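Local coordinates for protein glycoside Hydrolase (Bacteroides uniformis, PDB 5TA0) that probably cleaves agarose-type galactans as a family 86 glycoside hydrolase, and binds neoagarooctaose in a pocket of its barrel domain, at residues A[412-416]-A[487-491]; A[415-419]-A[475-479]. All blocks are in the same frame, centred on the assembly; numbering follows the deposited sequence. Where two conformers were deposited one is given.

Contact 1 of 2, residues A[412-416]-A[487-491]; sequences KFYQL and VPILD. With EDO (1,2-ethanediol), chain O.
Leu490 of strand 487-491 reaches into the surface of helix 412-416 between Lys412, Gln415 and Leu416, and its two methyls part company there. Leu490 CD2 takes the Gln415 side, 3.4 Å from Gln415 CB, a close carbon-carbon approach that makes this the tightest spot of the contact. Leu490 CD1 goes the other way, 4.1 Å from Leu416 CD1, where the two leucine side chains meet at a slant through their branch ends. In Leu490, CG stands anti to the backbone N (chi1 -178°), which carries the fork out from the strand to the helix. Lys412 lies beside the base of the leucine: its extended chain runs out toward the strand and sets Lys412 CE 3.5 Å from Pro488 O and 4.1 Å from Leu490 CB. The chain bends only at its last torsion (chi4 60°), and NZ forms a salt bridge with Glu409, so the lysine gives the strand its methylenes rather than its charge. Gln415 likewise lends CB, while its amide NE2 is hydrogen-bonded to Tyr77 OH. No hydrogen bond joins the two segments. On another side of the helix, Phe413 CD2 sits 3.3 Å above the plane of the Tyr414 ring, over its centre. An ethanediol, probably left from crystallisation, donates through O1 to Tyr414 OH at 3.0 Å; the same O1 lies over a face of the Phe413 ring, toward its rim. Phe413 packs on helix 340-358. The segment axes run nearly parallel, 19° apart and 9.6 Å from each other at closest approach. This is helix-on-sheet packing, in which a short helix following the catalytic barrel lies against an outermost strand of the beta-sandwich sheet.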
ATOM      1  N   LYS A 412      -2.727  18.475  -1.844  1.00  8.94           N
ATOM      2  CA  LYS A 412      -3.952  18.287  -2.627  1.00  9.29           C
ATOM      3  C   LYS A 412      -4.553  16.897  -2.434  1.00  9.06           C
ATOM      4  O   LYS A 412      -5.763  16.740  -2.552  1.00  9.50           O
ATOM      5  CB  LYS A 412      -3.740  18.585  -4.114  1.00  9.87           C
ATOM      6  CG  LYS A 412      -3.611  20.072  -4.396  1.00 10.37           C
ATOM      7  CD  LYS A 412      -3.277  20.347  -5.845  1.00 11.09           C
ATOM      8  CE  LYS A 412      -3.602  21.772  -6.257  1.00 11.68           C
ATOM      9  NZ  LYS A 412      -2.900  22.811  -5.497  1.00 12.09           N
ATOM     10  N   PHE A 413      -3.727  15.889  -2.137  1.00  8.76           N
ATOM     11  CA  PHE A 413      -4.272  14.562  -1.801  1.00  8.29           C
ATOM     12  C   PHE A 413      -5.175  14.629  -0.562  1.00  7.84           C
ATOM     13  O   PHE A 413      -6.269  14.095  -0.560  1.00  7.74           O
ATOM     14  CB  PHE A 413      -3.131  13.568  -1.561  1.00  8.50           C
ATOM     15  CG  PHE A 413      -3.588  12.220  -1.062  1.00  9.08           C
ATOM     16  CD1 PHE A 413      -4.049  11.244  -1.926  1.00  9.16           C
ATOM     17  CD2 PHE A 413      -3.563  11.937   0.289  1.00  9.65           C
ATOM     18  CE1 PHE A 413      -4.490  10.032  -1.448  1.00  9.82           C
ATOM     19  CE2 PHE A 413      -3.993  10.708   0.777  1.00 10.05           C
ATOM     20  CZ  PHE A 413      -4.449   9.760  -0.099  1.00  9.71           C
ATOM     21  N   TYR A 414      -4.707  15.309   0.477  1.00  8.07           N
ATOM     22  CA  TYR A 414      -5.448  15.379   1.736  1.00  8.44           C
ATOM     23  C   TYR A 414      -6.657  16.308   1.630  1.00  8.73           C
ATOM     24  O   TYR A 414      -7.662  16.093   2.289  1.00  9.38           O
ATOM     25  CB  TYR A 414      -4.497  15.722   2.909  1.00  8.20           C
ATOM     26  CG  TYR A 414      -3.396  14.692   2.972  1.00  8.16           C
ATOM     27  CD1 TYR A 414      -2.173  14.889   2.334  1.00  8.30           C
ATOM     28  CD2 TYR A 414      -3.616  13.462   3.576  1.00  8.20           C
ATOM     29  CE1 TYR A 414      -1.191  13.904   2.335  1.00  8.51           C
ATOM     30  CE2 TYR A 414      -2.651  12.461   3.596  1.00  7.96           C
ATOM     31  CZ  TYR A 414      -1.434  12.677   2.963  1.00  8.13           C
ATOM     32  OH  TYR A 414      -0.464  11.698   2.902  1.00  8.11           O
ATOM     33  N   GLN A 415      -6.573  17.316   0.755  1.00  8.92           N
ATOM     34  CA  GLN A 415      -7.710  18.154   0.438  1.00  9.22           C
ATOM     35  C   GLN A 415      -8.770  17.357  -0.318  1.00  9.20           C
ATOM     36  O   GLN A 415      -9.976  17.442  -0.022  1.00 10.11           O
ATOM     37  CB  GLN A 415      -7.257  19.393  -0.361  1.00  9.53           C
ATOM     38  CG  GLN A 415      -6.442  20.338   0.490  1.00 10.33           C
ATOM     39  CD  GLN A 415      -5.677  21.392  -0.272  1.00 11.44           C
ATOM     40  OE1 GLN A 415      -5.318  21.228  -1.430  1.00 12.13           O
ATOM     41  NE2 GLN A 415      -5.381  22.477   0.424  1.00 12.90           N
ATOM     42  N   LEU A 416      -8.341  16.532  -1.251  1.00  8.83           N
ATOM     43  CA  LEU A 416      -9.261  15.718  -2.033  1.00  8.67           C
ATOM     44  C   LEU A 416     -10.037  14.739  -1.153  1.00  8.70           C
ATOM     45  O   LEU A 416     -11.241  14.567  -1.335  1.00  9.01           O
ATOM     46  CB  LEU A 416      -8.501  14.962  -3.122  1.00  8.74           C
ATOM     47  CG  LEU A 416      -9.249  13.978  -4.008  1.00  8.69           C
ATOM     48  CD1 LEU A 416     -10.271  14.692  -4.871  1.00  8.73           C
ATOM     49  CD2 LEU A 416      -8.266  13.203  -4.864  1.00  8.80           C
ATOM     50  N   VAL A 487       0.921  21.704 -14.114  1.00 11.89           N
ATOM     51  CA  VAL A 487       0.599  21.775 -12.678  1.00 12.08           C
ATOM     52  C   VAL A 487      -0.654  20.985 -12.339  1.00 11.64           C
ATOM     53  O   VAL A 487      -1.597  20.917 -13.131  1.00 11.58           O
ATOM     54  CB  VAL A 487       0.422  23.219 -12.197  1.00 12.62           C
ATOM     55  CG1 VAL A 487       1.701  24.022 -12.430  1.00 13.16           C
ATOM     56  CG2 VAL A 487      -0.780  23.895 -12.838  1.00 13.04           C
ATOM     57  N   PRO A 488      -0.684  20.369 -11.144  1.00 10.63           N
ATOM     58  CA  PRO A 488      -1.924  19.764 -10.701  1.00 10.38           C
ATOM     59  C   PRO A 488      -2.928  20.816 -10.267  1.00 10.68           C
ATOM     60  O   PRO A 488      -2.575  21.825  -9.651  1.00 10.96           O
ATOM     61  CB  PRO A 488      -1.474  18.899  -9.512  1.00 10.29           C
ATOM     62  CG  PRO A 488      -0.313  19.632  -8.952  1.00 10.55           C
ATOM     63  CD  PRO A 488       0.392  20.227 -10.154  1.00 10.62           C
ATOM     64  N   ILE A 489      -4.190  20.540 -10.570  1.00 11.08           N
ATOM     65  CA  ILE A 489      -5.309  21.392 -10.201  1.00 11.47           C
ATOM     66  C   ILE A 489      -6.274  20.560  -9.363  1.00 11.22           C
ATOM     67  O   ILE A 489      -6.581  19.430  -9.734  1.00 10.92           O
ATOM     68  CB  ILE A 489      -6.051  21.897 -11.465  1.00 12.42           C
ATOM     69  CG1 ILE A 489      -5.117  22.740 -12.341  1.00 13.36           C
ATOM     70  CG2 ILE A 489      -7.324  22.658 -11.094  1.00 12.78           C
ATOM     71  CD1 ILE A 489      -4.647  24.026 -11.729  1.00 13.84           C
ATOM     72  N   LEU A 490      -6.724  21.136  -8.251  1.00 11.20           N
ATOM     73  CA  LEU A 490      -7.846  20.596  -7.484  1.00 11.56           C
ATOM     74  C   LEU A 490      -9.027  21.540  -7.646  1.00 11.53           C
ATOM     75  O   LEU A 490      -9.098  22.574  -6.975  1.00 12.09           O
ATOM     76  CB  LEU A 490      -7.487  20.432  -6.000  1.00 11.35           C
ATOM     77  CG  LEU A 490      -8.600  19.823  -5.120  1.00 11.52           C
ATOM     78  CD1 LEU A 490      -9.082  18.483  -5.669  1.00 11.74           C
ATOM     79  CD2 LEU A 490      -8.058  19.666  -3.699  1.00 12.42           C
ATOM     80  N   ASP A 491      -9.932  21.185  -8.554  0.65 12.05           N
ATOM     81  CA  ASP A 491     -11.158  21.963  -8.779  0.65 12.43           C
ATOM     82  C   ASP A 491     -12.226  21.498  -7.806  0.65 12.49           C
ATOM     83  O   ASP A 491     -12.570  20.313  -7.811  0.65 12.32           O
ATOM     84  CB  ASP A 491     -11.718  21.725 -10.183  0.65 13.15           C
ATOM     85  CG  ASP A 491     -11.106  22.599 -11.249  0.65 13.58           C
ATOM     86  OD1 ASP A 491     -10.495  23.642 -10.950  0.65 14.70           O
ATOM     87  OD2 ASP A 491     -11.272  22.208 -12.417  0.65 14.62           O
TER
HETATM   88  C1  EDO O 712       0.590  12.155  -0.451  1.00 21.36           C
HETATM   89  O1  EDO O 712      -0.413  11.258  -0.077  1.00 20.26           O
HETATM   90  C2  EDO O 712       0.527  12.152  -1.959  1.00 20.45           C
HETATM   91  O2  EDO O 712       1.461  11.154  -2.358  1.00 18.30           O

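Contact 2 of 2, residues A[415-419]-A[475-479]; sequences QLWKD and VRHLY
Arg476 NH1 is held by two main-chain oxygens, one from the last residue of helix 411-416 and one from the turn that follows. The shorter bond, 2.7 Å from Arg476 NH1 to Lys418 O, is almost straight at 170° and arrives on a carbonyl lone pair. The other, 2.9 Å from Arg476 NH1 to Leu416 O, comes from well above that carbonyl's plane. Both oxygens nevertheless lie in the guanidinium plane, at its edge, which should fix the rotation of the group. Arg476 NH2 turns to the carboxylate of Asp419, forming a salt bridge of 3.0 Å with the anti lone pair of Asp419 OD2; carboxylate and guanidinium planes are 59° apart. Lys418 NZ completes a charge network at 3.5 Å from Asp419 OD1, and Glu474 pairs with Arg476 NE. Acidic partners at NE and NH2 probably offset the charge of this buried arginine. Its chain is extended from CG to NE, spanning the distance from strand to turn, and Arg476 CB rests 3.9 Å from Leu416 CD1. The other methyl of that leucine, Leu416 CD2, meets Leu478 CD2 at 4.0 Å, giving the polar grip an apolar flank. Trp417, where the chain leaves the helix, points away from the strand and packs on helix 340-358. Strand 472-481 lies between strands 487-495 and 508-514, and Leu416 touches both of these neighbours as well.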
ATOM      1  N   GLN A 415      -6.573  17.316   0.755  1.00  8.92           N
ATOM      2  CA  GLN A 415      -7.710  18.154   0.438  1.00  9.22           C
ATOM      3  C   GLN A 415      -8.770  17.357  -0.318  1.00  9.20           C
ATOM      4  O   GLN A 415      -9.976  17.442  -0.022  1.00 10.11           O
ATOM      5  CB  GLN A 415      -7.257  19.393  -0.361  1.00  9.53           C
ATOM      6  CG  GLN A 415      -6.442  20.338   0.490  1.00 10.33           C
ATOM      7  CD  GLN A 415      -5.677  21.392  -0.272  1.00 11.44           C
ATOM      8  OE1 GLN A 415      -5.318  21.228  -1.430  1.00 12.13           O
ATOM      9  NE2 GLN A 415      -5.381  22.477   0.424  1.00 12.90           N
ATOM     10  N   LEU A 416      -8.341  16.532  -1.251  1.00  8.83           N
ATOM     11  CA  LEU A 416      -9.261  15.718  -2.033  1.00  8.67           C
ATOM     12  C   LEU A 416     -10.037  14.739  -1.153  1.00  8.70           C
ATOM     13  O   LEU A 416     -11.241  14.567  -1.335  1.00  9.01           O
ATOM     14  CB  LEU A 416      -8.501  14.962  -3.122  1.00  8.74           C
ATOM     15  CG  LEU A 416      -9.249  13.978  -4.008  1.00  8.69           C
ATOM     16  CD1 LEU A 416     -10.271  14.692  -4.871  1.00  8.73           C
ATOM     17  CD2 LEU A 416      -8.266  13.203  -4.864  1.00  8.80           C
ATOM     18  N   TRP A 417      -9.329  14.102  -0.219  1.00  8.41           N
ATOM     19  CA  TRP A 417      -9.919  13.059   0.632  1.00  8.17           C
ATOM     20  C   TRP A 417     -10.481  13.602   1.944  1.00  8.81           C
ATOM     21  O   TRP A 417     -10.899  12.835   2.812  1.00  8.58           O
ATOM     22  CB  TRP A 417      -8.869  11.947   0.897  1.00  8.13           C
ATOM     23  CG  TRP A 417      -8.658  11.084  -0.312  1.00  7.88           C
ATOM     24  CD1 TRP A 417      -7.772  11.310  -1.359  1.00  7.81           C
ATOM     25  CD2 TRP A 417      -9.353   9.872  -0.653  1.00  7.75           C
ATOM     26  NE1 TRP A 417      -7.896  10.333  -2.294  1.00  7.97           N
ATOM     27  CE2 TRP A 417      -8.858   9.438  -1.891  1.00  7.72           C
ATOM     28  CE3 TRP A 417     -10.346   9.110  -0.025  1.00  7.59           C
ATOM     29  CZ2 TRP A 417      -9.312   8.262  -2.506  1.00  7.95           C
ATOM     30  CZ3 TRP A 417     -10.776   7.947  -0.629  1.00  7.97           C
ATOM     31  CH2 TRP A 417     -10.279   7.537  -1.848  1.00  7.80           C
ATOM     32  N   LYS A 418     -10.509  14.924   2.124  1.00  8.83           N
ATOM     33  CA  LYS A 418     -11.039  15.531   3.353  1.00  9.73           C
ATOM     34  C   LYS A 418     -12.486  15.042   3.587  1.00  9.90           C
ATOM     35  O   LYS A 418     -13.271  14.917   2.647  1.00  9.93           O
ATOM     36  CB  LYS A 418     -10.985  17.064   3.259  1.00 11.05           C
ATOM     37  CG  LYS A 418     -11.214  17.784   4.561  1.00 12.44           C
ATOM     38  CD  LYS A 418     -11.230  19.290   4.367  1.00 14.26           C
ATOM     39  CE  LYS A 418     -11.249  20.057   5.670  1.00 17.19           C
ATOM     40  NZ  LYS A 418     -12.518  19.878   6.433  1.00 19.55           N
ATOM     41  N   ASP A 419     -12.789  14.707   4.839  1.00  9.70           N
ATOM     42  CA  ASP A 419     -14.134  14.324   5.265  1.00 10.44           C
ATOM     43  C   ASP A 419     -14.534  12.900   4.916  1.00 10.81           C
ATOM     44  O   ASP A 419     -15.495  12.398   5.504  1.00 12.18           O
ATOM     45  CB  ASP A 419     -15.238  15.278   4.750  1.00 11.42           C
ATOM     46  CG  ASP A 419     -14.911  16.730   4.951  1.00 12.27           C
ATOM     47  OD1 ASP A 419     -14.692  17.111   6.107  1.00 13.28           O
ATOM     48  OD2 ASP A 419     -14.874  17.484   3.943  1.00 13.91           O
ATOM     49  N   VAL A 475     -18.312  18.734  -6.102  1.00 12.95           N
ATOM     50  CA  VAL A 475     -17.393  17.985  -6.949  1.00 12.87           C
ATOM     51  C   VAL A 475     -15.983  18.418  -6.636  1.00 12.24           C
ATOM     52  O   VAL A 475     -15.679  19.612  -6.617  1.00 12.39           O
ATOM     53  CB  VAL A 475     -17.658  18.268  -8.447  1.00 13.26           C
ATOM     54  CG1 VAL A 475     -16.648  17.567  -9.354  1.00 14.05           C
ATOM     55  CG2 VAL A 475     -19.100  17.899  -8.803  1.00 14.42           C
ATOM     56  N   ARG A 476     -15.111  17.444  -6.407  1.00 10.91           N
ATOM     57  CA  ARG A 476     -13.669  17.674  -6.253  1.00 10.94           C
ATOM     58  C   ARG A 476     -12.951  16.862  -7.328  1.00 10.56           C
ATOM     59  O   ARG A 476     -13.191  15.667  -7.459  1.00 11.25           O
ATOM     60  CB  ARG A 476     -13.203  17.209  -4.884  1.00 10.31           C
ATOM     61  CG  ARG A 476     -13.997  17.742  -3.703  1.00 10.69           C
ATOM     62  CD  ARG A 476     -13.535  17.070  -2.435  1.00 10.65           C
ATOM     63  NE  ARG A 476     -14.316  17.483  -1.279  1.00 11.26           N
ATOM     64  CZ  ARG A 476     -14.166  16.943  -0.076  1.00 11.24           C
ATOM     65  NH1 ARG A 476     -13.289  15.968   0.114  1.00 11.34           N
ATOM     66  NH2 ARG A 476     -14.901  17.367   0.937  1.00 12.38           N
ATOM     67  N   HIS A 477     -12.123  17.522  -8.149  1.00 10.15           N
ATOM     68  CA  HIS A 477     -11.503  16.887  -9.309  1.00 10.05           C
ATOM     69  C   HIS A 477     -10.020  17.260  -9.315  1.00  9.98           C
ATOM     70  O   HIS A 477      -9.669  18.457  -9.398  1.00 10.56           O
ATOM     71  CB  HIS A 477     -12.196  17.388 -10.584  1.00 10.35           C
ATOM     72  CG  HIS A 477     -11.790  16.703 -11.850  1.00 10.66           C
ATOM     73  ND1 HIS A 477     -11.988  17.294 -13.082  1.00 11.31           N
ATOM     74  CD2 HIS A 477     -11.220  15.506 -12.101  1.00 10.29           C
ATOM     75  CE1 HIS A 477     -11.579  16.480 -14.033  1.00 11.44           C
ATOM     76  NE2 HIS A 477     -11.108  15.383 -13.468  1.00 11.40           N
ATOM     77  N   LEU A 478      -9.164  16.237  -9.196  1.00  9.78           N
ATOM     78  CA  LEU A 478      -7.716  16.391  -9.154  1.00 10.04           C
ATOM     79  C   LEU A 478      -7.118  15.885 -10.453  1.00  9.71           C
ATOM     80  O   LEU A 478      -7.216  14.703 -10.765  1.00 10.17           O
ATOM     81  CB  LEU A 478      -7.123  15.646  -7.965  1.00 10.50           C
ATOM     82  CG  LEU A 478      -5.610  15.806  -7.801  1.00 11.43           C
ATOM     83  CD1 LEU A 478      -5.212  17.233  -7.488  1.00 12.02           C
ATOM     84  CD2 LEU A 478      -5.143  14.875  -6.694  1.00 12.53           C
ATOM     85  N   TYR A 479      -6.508  16.802 -11.224  1.00  9.85           N
ATOM     86  CA  TYR A 479      -5.997  16.477 -12.559  1.00 10.11           C
ATOM     87  C   TYR A 479      -4.800  17.369 -12.903  1.00  9.77           C
ATOM     88  O   TYR A 479      -4.502  18.329 -12.192  1.00 10.08           O
ATOM     89  CB  TYR A 479      -7.125  16.663 -13.615  1.00 11.07           C
ATOM     90  CG  TYR A 479      -7.660  18.068 -13.741  1.00 12.24           C
ATOM     91  CD1 TYR A 479      -8.678  18.530 -12.903  1.00 12.88           C
ATOM     92  CD2 TYR A 479      -7.122  18.955 -14.683  1.00 12.93           C
ATOM     93  CE1 TYR A 479      -9.170  19.834 -13.005  1.00 13.81           C
ATOM     94  CE2 TYR A 479      -7.605  20.249 -14.796  1.00 13.57           C
ATOM     95  CZ  TYR A 479      -8.629  20.687 -13.961  1.00 14.36           C
ATOM     96  OH  TYR A 479      -9.108  21.985 -14.059  1.00 16.89           O
TER

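Contacts 1 and 2 lie about 6 Å apart, centre to centre, and share their first segment in part: Gln415 and Leu416, on helix 411-416, belong to both. Segment 475-479 precedes 487-491 in sequence, and their strands, 472-481 and 487-495, are antiparallel neighbours in the nine-stranded sheet, the latter outermost. Ile489 N meets Tyr479 O at 2.8 Å, probably a hydrogen bond of that pairing. The helix is thus held to two adjoining strands, by apolar packing in contact 1 and chiefly by polar bonds at its end in contact 2. Together they join the chain following the barrel to the beta-sandwich that comes after it.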